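PDB 6H8N: peptidoglycan-N-acetylmuramic acid deacetylase PdaC from Bacillus subtilis subsp. subtilis str. 168, which removes the N-acetyl group from N-acetylmuramic acid residues of peptidoglycan, which confers resistance to lysozyme, and also deacetylates short chitin oligomers. Local coordinates for residues K33-H38 against E171-L176. The protein carries 1 engineered substitution. Residues are numbered along the deposited sequence; the frame is centred on the assembly and turned at random.
Sequences KKYKGH and EIIKKL
Tyr35 and Lys174 meet through two opposed choices of first torsion: the tyrosine keeps CG beside its backbone N and anti to the carbonyl carbon (chi1 -68°), which swings the ring out against helix 163-178, whereas the lysine holds CG anti to its own N (chi1 -178°) and runs extended past the phenol before bending at its last torsion. That final bend turns Lys174 NZ to donate a hydrogen bond of 3.0 Å to Tyr35 OH. Beneath the bond, one face of the ring lies over Lys174 CA in a CH-pi contact, with Lys174 CA 4.1 Å from the centroid of the Tyr35 ring and only 9° off its normal. The opposite face is covered from its own helix by Lys34 CG, so the ring is sandwiched between two lysines. Farther inward, Ile173 CG2 reaches Tyr35 CD2 at 3.6 Å, approaching the ring obliquely; this buried isoleucine also packs on Leu14 of strand 11-17 and on Ser31 and Leu32. The contact thus passes from a buried, apolar inner side at Ile173 to a polar outer side at the exposed Lys174. Just beyond Tyr35, Lys36 takes a positive phi in a Schellman motif that ends helix 22-35 and directs the chain toward strand 40-43. The contact joins helices 22-35 and 163-178, packed side by side outside the parallel strands, as in the deformed beta/alpha barrel of the NodB-homology domain, the C-terminal deacetylase part of the longer protein.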
loop_
_atom_site.group_PDB
_atom_site.type_symbol
_atom_site.label_atom_id
_atom_site.label_comp_id
_atom_site.label_asym_id
_atom_site.label_seq_id
_atom_site.Cartn_x
_atom_site.Cartn_y
_atom_site.Cartn_z
ATOM N N LYS A 33 4.346 7.326 -12.205
ATOM C CA LYS A 33 4.324 8.661 -12.776
ATOM C C LYS A 33 4.098 8.609 -14.283
ATOM O O LYS A 33 3.292 9.381 -14.820
ATOM C CB LYS A 33 5.624 9.381 -12.415
ATOM C CG LYS A 33 5.731 10.783 -12.975
ATOM C CD LYS A 33 6.813 11.595 -12.250
ATOM C CE LYS A 33 8.167 10.918 -12.219
ATOM N NZ LYS A 33 9.193 11.753 -11.480
ATOM N N LYS A 34 4.770 7.679 -14.970
ATOM C CA LYS A 34 4.651 7.562 -16.426
ATOM C C LYS A 34 3.221 7.255 -16.832
ATOM O O LYS A 34 2.703 7.824 -17.800
ATOM C CB LYS A 34 5.583 6.457 -16.916
ATOM C CG LYS A 34 5.465 6.131 -18.422
ATOM C CD LYS A 34 6.411 4.993 -18.794
ATOM C CE LYS A 34 6.157 4.450 -20.190
ATOM N NZ LYS A 34 7.096 3.325 -20.536
ATOM N N TYR A 35 2.564 6.354 -16.107
ATOM C CA TYR A 35 1.217 5.928 -16.448
ATOM C C TYR A 35 0.140 6.708 -15.708
ATOM O O TYR A 35 -1.041 6.378 -15.823
ATOM C CB TYR A 35 1.080 4.414 -16.247
ATOM C CG TYR A 35 1.894 3.641 -17.253
ATOM C CD1 TYR A 35 1.519 3.603 -18.591
ATOM C CD2 TYR A 35 3.049 2.969 -16.877
ATOM C CE1 TYR A 35 2.274 2.903 -19.521
ATOM C CE2 TYR A 35 3.814 2.264 -17.805
ATOM C CZ TYR A 35 3.415 2.237 -19.123
ATOM O OH TYR A 35 4.168 1.544 -20.050
ATOM N N LYS A 36 0.515 7.767 -14.994
ATOM C CA LYS A 36 -0.425 8.671 -14.345
ATOM C C LYS A 36 -1.312 7.939 -13.336
ATOM O O LYS A 36 -2.523 8.151 -13.251
ATOM C CB LYS A 36 -1.237 9.463 -15.375
ATOM C CG LYS A 36 -0.343 10.320 -16.280
ATOM C CD LYS A 36 -1.133 11.376 -17.050
ATOM C CE LYS A 36 -0.207 12.428 -17.671
ATOM N NZ LYS A 36 0.780 11.835 -18.613
ATOM N N GLY A 37 -0.690 7.067 -12.546
ATOM C CA GLY A 37 -1.364 6.368 -11.477
ATOM C C GLY A 37 -0.712 6.665 -10.132
ATOM O O GLY A 37 0.371 7.248 -10.055
ATOM N N HIS A 38 -1.399 6.250 -9.066
ATOM C CA HIS A 38 -0.872 6.378 -7.713
ATOM C C HIS A 38 -0.957 5.034 -7.022
ATOM O O HIS A 38 -1.633 4.113 -7.495
ATOM C CB HIS A 38 -1.619 7.445 -6.904
ATOM C CG HIS A 38 -1.397 8.826 -7.422
ATOM N ND1 HIS A 38 -2.428 9.642 -7.827
ATOM C CD2 HIS A 38 -0.258 9.520 -7.643
ATOM C CE1 HIS A 38 -1.932 10.794 -8.249
ATOM N NE2 HIS A 38 -0.615 10.737 -8.168
ATOM N N GLU A 171 5.030 -3.760 -15.456
ATOM C CA GLU A 171 4.148 -4.405 -16.415
ATOM C C GLU A 171 2.707 -4.417 -15.920
ATOM O O GLU A 171 1.775 -4.205 -16.706
ATOM C CB GLU A 171 4.659 -5.819 -16.715
ATOM C CG GLU A 171 3.791 -6.569 -17.688
ATOM C CD GLU A 171 4.410 -7.820 -18.246
ATOM O OE1 GLU A 171 5.598 -8.070 -18.010
ATOM O OE2 GLU A 171 3.663 -8.554 -18.916
ATOM N N ILE A 172 2.498 -4.658 -14.621
ATOM C CA ILE A 172 1.151 -4.634 -14.048
ATOM C C ILE A 172 0.538 -3.249 -14.183
ATOM O O ILE A 172 -0.628 -3.100 -14.550
ATOM C CB ILE A 172 1.197 -5.117 -12.588
ATOM C CG1 ILE A 172 1.485 -6.627 -12.535
ATOM C CG2 ILE A 172 -0.079 -4.750 -11.837
ATOM C CD1 ILE A 172 2.034 -7.061 -11.214
ATOM N N ILE A 173 1.308 -2.222 -13.849
ATOM C CA ILE A 173 0.815 -0.850 -13.964
ATOM C C ILE A 173 0.415 -0.551 -15.403
ATOM O O ILE A 173 -0.654 0.008 -15.671
ATOM C CB ILE A 173 1.871 0.132 -13.443
ATOM C CG1 ILE A 173 1.993 0.020 -11.915
ATOM C CG2 ILE A 173 1.535 1.577 -13.872
ATOM C CD1 ILE A 173 3.269 0.603 -11.354
ATOM N N LYS A 174 1.258 -0.939 -16.360
ATOM C CA LYS A 174 0.933 -0.708 -17.767
ATOM C C LYS A 174 -0.339 -1.445 -18.173
ATOM O O LYS A 174 -1.238 -0.870 -18.803
ATOM C CB LYS A 174 2.083 -1.150 -18.651
ATOM C CG LYS A 174 1.804 -0.883 -20.127
ATOM C CD LYS A 174 2.887 -1.434 -21.032
ATOM C CE LYS A 174 2.725 -0.942 -22.470
ATOM N NZ LYS A 174 2.906 0.542 -22.574
ATOM N N LYS A 175 -0.422 -2.726 -17.852
ATOM C CA LYS A 175 -1.562 -3.518 -18.298
ATOM C C LYS A 175 -2.864 -3.068 -17.645
ATOM O O LYS A 175 -3.903 -3.013 -18.304
ATOM C CB LYS A 175 -1.294 -5.005 -18.083
ATOM C CG LYS A 175 -0.239 -5.529 -19.026
ATOM C CD LYS A 175 -0.063 -7.016 -18.923
ATOM C CE LYS A 175 0.722 -7.523 -20.130
ATOM N NZ LYS A 175 1.089 -8.932 -19.995
ATOM N N LEU A 176 -2.837 -2.753 -16.351
ATOM C CA LEU A 176 -4.050 -2.255 -15.707
ATOM C C LEU A 176 -4.460 -0.903 -16.273
ATOM O O LEU A 176 -5.657 -0.653 -16.481
ATOM C CB LEU A 176 -3.871 -2.167 -14.192
ATOM C CG LEU A 176 -3.702 -3.495 -13.462
ATOM C CD1 LEU A 176 -3.264 -3.209 -12.021
ATOM C CD2 LEU A 176 -4.989 -4.318 -13.507
#